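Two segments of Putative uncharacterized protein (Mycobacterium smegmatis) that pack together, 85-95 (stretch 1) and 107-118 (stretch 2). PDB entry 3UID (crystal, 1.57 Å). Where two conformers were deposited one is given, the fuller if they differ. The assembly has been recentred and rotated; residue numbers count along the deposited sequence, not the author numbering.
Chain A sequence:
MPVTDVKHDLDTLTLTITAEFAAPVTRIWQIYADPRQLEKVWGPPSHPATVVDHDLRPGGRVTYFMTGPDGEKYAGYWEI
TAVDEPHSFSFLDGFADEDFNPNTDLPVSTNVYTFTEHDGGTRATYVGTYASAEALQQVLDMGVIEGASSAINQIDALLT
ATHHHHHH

Stretch 1 (85-95) EPHSFSFLDGF
Stretch 2, residues 107-118: PVSTNVYTFTEH

Aromatic rings form the apolar centre of this antiparallel pair of extended strands, 88-95 and 109-118 (axes 4.7 Å apart at closest, directions 147° apart), which buries 850 Å² in all. F89, F91 and D93 share one sheet face with Y113, N111 and S109. F89 and F91 (both chi1 p, chi2 near 90°) send CB to this face, and their ring ends come nearer the partner strand. Y113 (m, chi2 13°) receives the edge of F91 on its ring face (F91 CZ to Y113 CZ 3.6 Å, planes at 79°) and meets F89 obliquely (F89 CZ to Y113 CD2 3.4 Å). N111 (m) lays CB over the F91 ring, 3.6 Å from its centroid. F115 (m) extends the cluster, its CE2 4.1 Å from F89 CE2; F89, F91 and F115 are buried, as suits apolar rings.

Paired backbone hydrogen bonds set the register, N to O and O to N: F89-Y113 3.1 and 3.0 Å, F91-N111 3.0 and 2.8 Å, D93-S109 2.9 and 3.0 Å.

On the opposite face S88 pairs with T114, S90 with V112 and L92 (m, t) with T110 (p), where L92 CD2 lies 3.4 Å from T110 CG2. S88 (t) is short enough for OG to donate to the strand carbonyl Y113 O at 2.8 Å.

At the polar edge F115 N donates to H87 O (2.7 Å), and H87 (m) swings NE2 to E117 OE2 (2.9 Å), a hydrogen bond.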

# COMPACT_ATOMS: atom_id res chain seq x y z
N GLU A 85 0.30 16.52 -0.70
CA GLU A 85 0.10 16.40 0.74
C GLU A 85 -1.03 17.32 1.22
O GLU A 85 -1.11 18.48 0.81
CB GLU A 85 1.40 16.75 1.48
CG GLU A 85 1.26 16.69 3.00
CD GLU A 85 2.54 17.10 3.72
OE1 GLU A 85 3.59 17.20 3.06
OE2 GLU A 85 2.49 17.32 4.95
N PRO A 86 -1.91 16.81 2.10
CA PRO A 86 -1.96 15.46 2.65
C PRO A 86 -3.05 14.62 2.00
O PRO A 86 -3.48 13.63 2.59
CB PRO A 86 -2.38 15.72 4.09
CG PRO A 86 -3.36 16.85 3.95
CD PRO A 86 -2.79 17.73 2.85
N HIS A 87 -3.51 15.00 0.81
CA HIS A 87 -4.68 14.32 0.25
C HIS A 87 -4.39 13.16 -0.69
O HIS A 87 -5.22 12.26 -0.81
CB HIS A 87 -5.62 15.31 -0.43
CG HIS A 87 -6.40 16.14 0.54
ND1 HIS A 87 -6.20 17.50 0.67
CD2 HIS A 87 -7.37 15.81 1.42
CE1 HIS A 87 -7.02 17.97 1.60
NE2 HIS A 87 -7.74 16.97 2.07
N SER A 88 -3.24 13.14 -1.34
CA SER A 88 -3.02 12.07 -2.31
C SER A 88 -1.57 11.91 -2.74
O SER A 88 -0.81 12.88 -2.69
CB SER A 88 -3.87 12.35 -3.56
OG SER A 88 -3.91 11.24 -4.44
N PHE A 89 -1.19 10.69 -3.11
CA PHE A 89 0.03 10.46 -3.87
C PHE A 89 -0.18 9.35 -4.88
O PHE A 89 -1.11 8.55 -4.75
CB PHE A 89 1.29 10.28 -2.99
CG PHE A 89 1.32 9.02 -2.15
CD1 PHE A 89 1.95 7.88 -2.62
CD2 PHE A 89 0.73 8.99 -0.89
CE1 PHE A 89 2.00 6.71 -1.85
CE2 PHE A 89 0.79 7.82 -0.11
CZ PHE A 89 1.42 6.68 -0.60
N SER A 90 0.64 9.35 -5.92
CA SER A 90 0.47 8.41 -7.03
C SER A 90 1.81 7.78 -7.35
O SER A 90 2.85 8.43 -7.20
CB SER A 90 -0.05 9.14 -8.26
OG SER A 90 -1.31 9.76 -7.99
N PHE A 91 1.79 6.54 -7.81
CA PHE A 91 3.04 5.82 -8.05
C PHE A 91 2.85 4.61 -8.93
O PHE A 91 1.74 4.06 -9.04
CB PHE A 91 3.70 5.39 -6.73
CG PHE A 91 2.86 4.45 -5.89
CD1 PHE A 91 3.00 3.07 -6.02
CD2 PHE A 91 1.94 4.96 -4.98
CE1 PHE A 91 2.22 2.21 -5.24
CE2 PHE A 91 1.15 4.11 -4.19
CZ PHE A 91 1.30 2.73 -4.31
N LEU A 92 3.94 4.20 -9.56
CA LEU A 92 3.99 2.92 -10.27
C LEU A 92 4.62 1.89 -9.33
O LEU A 92 5.59 2.19 -8.64
CB LEU A 92 4.82 3.06 -11.54
CG LEU A 92 4.41 4.24 -12.42
CD1 LEU A 92 5.48 4.60 -13.43
CD2 LEU A 92 3.08 3.95 -13.10
N ASP A 93 4.06 0.69 -9.29
CA ASP A 93 4.59 -0.34 -8.39
C ASP A 93 5.04 -1.58 -9.14
O ASP A 93 4.32 -2.07 -10.02
CB ASP A 93 3.52 -0.69 -7.35
CG ASP A 93 3.90 -1.88 -6.51
OD1 ASP A 93 4.82 -1.76 -5.68
OD2 ASP A 93 3.28 -2.96 -6.68
N GLY A 94 6.22 -2.09 -8.79
CA GLY A 94 6.74 -3.29 -9.42
C GLY A 94 7.29 -4.30 -8.42
O GLY A 94 7.70 -3.93 -7.32
N PHE A 95 7.29 -5.57 -8.80
CA PHE A 95 7.86 -6.64 -7.99
C PHE A 95 9.33 -6.82 -8.34
O PHE A 95 9.72 -6.63 -9.50
CB PHE A 95 7.12 -7.96 -8.23
CG PHE A 95 5.70 -7.94 -7.76
CD1 PHE A 95 5.41 -7.87 -6.41
CD2 PHE A 95 4.66 -7.98 -8.67
CE1 PHE A 95 4.09 -7.85 -5.97
CE2 PHE A 95 3.34 -7.96 -8.24
CZ PHE A 95 3.06 -7.89 -6.90
N PRO A 107 4.09 -6.51 -15.72
CA PRO A 107 4.32 -5.06 -15.83
C PRO A 107 3.97 -4.37 -14.52
O PRO A 107 3.34 -4.99 -13.66
CB PRO A 107 3.32 -4.63 -16.91
CG PRO A 107 2.21 -5.65 -16.81
CD PRO A 107 2.87 -6.94 -16.41
N VAL A 108 4.37 -3.11 -14.37
CA VAL A 108 4.00 -2.37 -13.17
C VAL A 108 2.49 -2.12 -13.14
O VAL A 108 1.82 -2.16 -14.17
CB VAL A 108 4.74 -1.01 -13.06
CG1 VAL A 108 6.26 -1.22 -13.01
CG2 VAL A 108 4.35 -0.06 -14.21
N SER A 109 1.97 -1.85 -11.95
CA SER A 109 0.62 -1.34 -11.78
C SER A 109 0.75 0.16 -11.53
O SER A 109 1.82 0.63 -11.12
CB SER A 109 -0.08 -2.03 -10.61
OG SER A 109 0.64 -1.83 -9.39
N THR A 110 -0.31 0.91 -11.82
CA THR A 110 -0.36 2.33 -11.50
C THR A 110 -1.31 2.51 -10.32
O THR A 110 -2.34 1.86 -10.24
CB THR A 110 -0.82 3.17 -12.71
OG1 THR A 110 -2.21 2.96 -12.95
CG2 THR A 110 -0.04 2.78 -13.94
N ASN A 111 -0.97 3.40 -9.40
CA ASN A 111 -1.67 3.45 -8.13
C ASN A 111 -1.92 4.88 -7.72
O ASN A 111 -1.06 5.73 -7.91
CB ASN A 111 -0.82 2.78 -7.06
CG ASN A 111 -0.48 1.37 -7.42
OD1 ASN A 111 0.50 1.10 -8.15
ND2 ASN A 111 -1.29 0.44 -6.95
N VAL A 112 -3.11 5.13 -7.18
CA VAL A 112 -3.44 6.41 -6.58
C VAL A 112 -4.03 6.19 -5.18
O VAL A 112 -5.05 5.52 -5.04
CB VAL A 112 -4.44 7.20 -7.41
CG1 VAL A 112 -4.64 8.60 -6.80
CG2 VAL A 112 -3.95 7.32 -8.85
N TYR A 113 -3.39 6.76 -4.17
CA TYR A 113 -3.91 6.74 -2.81
C TYR A 113 -4.51 8.10 -2.49
O TYR A 113 -3.86 9.13 -2.67
CB TYR A 113 -2.79 6.49 -1.81
CG TYR A 113 -2.21 5.09 -1.80
CD1 TYR A 113 -2.49 4.17 -2.80
CD2 TYR A 113 -1.37 4.70 -0.76
CE1 TYR A 113 -1.94 2.87 -2.75
CE2 TYR A 113 -0.81 3.43 -0.70
CZ TYR A 113 -1.10 2.53 -1.70
OH TYR A 113 -0.55 1.27 -1.64
N THR A 114 -5.75 8.09 -2.01
CA THR A 114 -6.44 9.33 -1.70
C THR A 114 -6.98 9.30 -0.28
O THR A 114 -7.63 8.32 0.12
CB THR A 114 -7.55 9.61 -2.73
OG1 THR A 114 -6.97 9.63 -4.04
CG2 THR A 114 -8.22 10.94 -2.45
N PHE A 115 -6.72 10.37 0.48
CA PHE A 115 -7.12 10.48 1.88
C PHE A 115 -8.03 11.70 2.02
O PHE A 115 -7.62 12.84 1.75
CB PHE A 115 -5.89 10.63 2.78
CG PHE A 115 -4.83 9.61 2.51
CD1 PHE A 115 -5.06 8.27 2.79
CD2 PHE A 115 -3.61 9.97 1.97
CE1 PHE A 115 -4.10 7.32 2.53
CE2 PHE A 115 -2.64 9.02 1.70
CZ PHE A 115 -2.89 7.69 1.99
N THR A 116 -9.27 11.48 2.42
CA THR A 116 -10.20 12.59 2.56
C THR A 116 -10.92 12.57 3.89
O THR A 116 -11.08 11.52 4.51
CB THR A 116 -11.20 12.63 1.40
OG1 THR A 116 -11.86 11.37 1.27
CG2 THR A 116 -10.47 12.95 0.09
N GLU A 117 -11.34 13.75 4.32
CA GLU A 117 -11.98 13.89 5.61
C GLU A 117 -13.32 13.19 5.58
O GLU A 117 -14.11 13.35 4.64
CB GLU A 117 -12.14 15.38 5.95
CG GLU A 117 -10.83 16.18 6.01
CD GLU A 117 -10.24 16.50 4.63
OE1 GLU A 117 -10.92 16.25 3.60
OE2 GLU A 117 -9.09 16.99 4.58
N HIS A 118 -13.57 12.38 6.60
CA HIS A 118 -14.80 11.62 6.68
C HIS A 118 -15.17 11.49 8.15
O HIS A 118 -14.70 10.59 8.84
CB HIS A 118 -14.61 10.24 6.04
CG HIS A 118 -15.89 9.48 5.86
ND1 HIS A 118 -16.44 8.70 6.85
CD2 HIS A 118 -16.73 9.39 4.80
CE1 HIS A 118 -17.56 8.16 6.41
NE2 HIS A 118 -17.76 8.56 5.17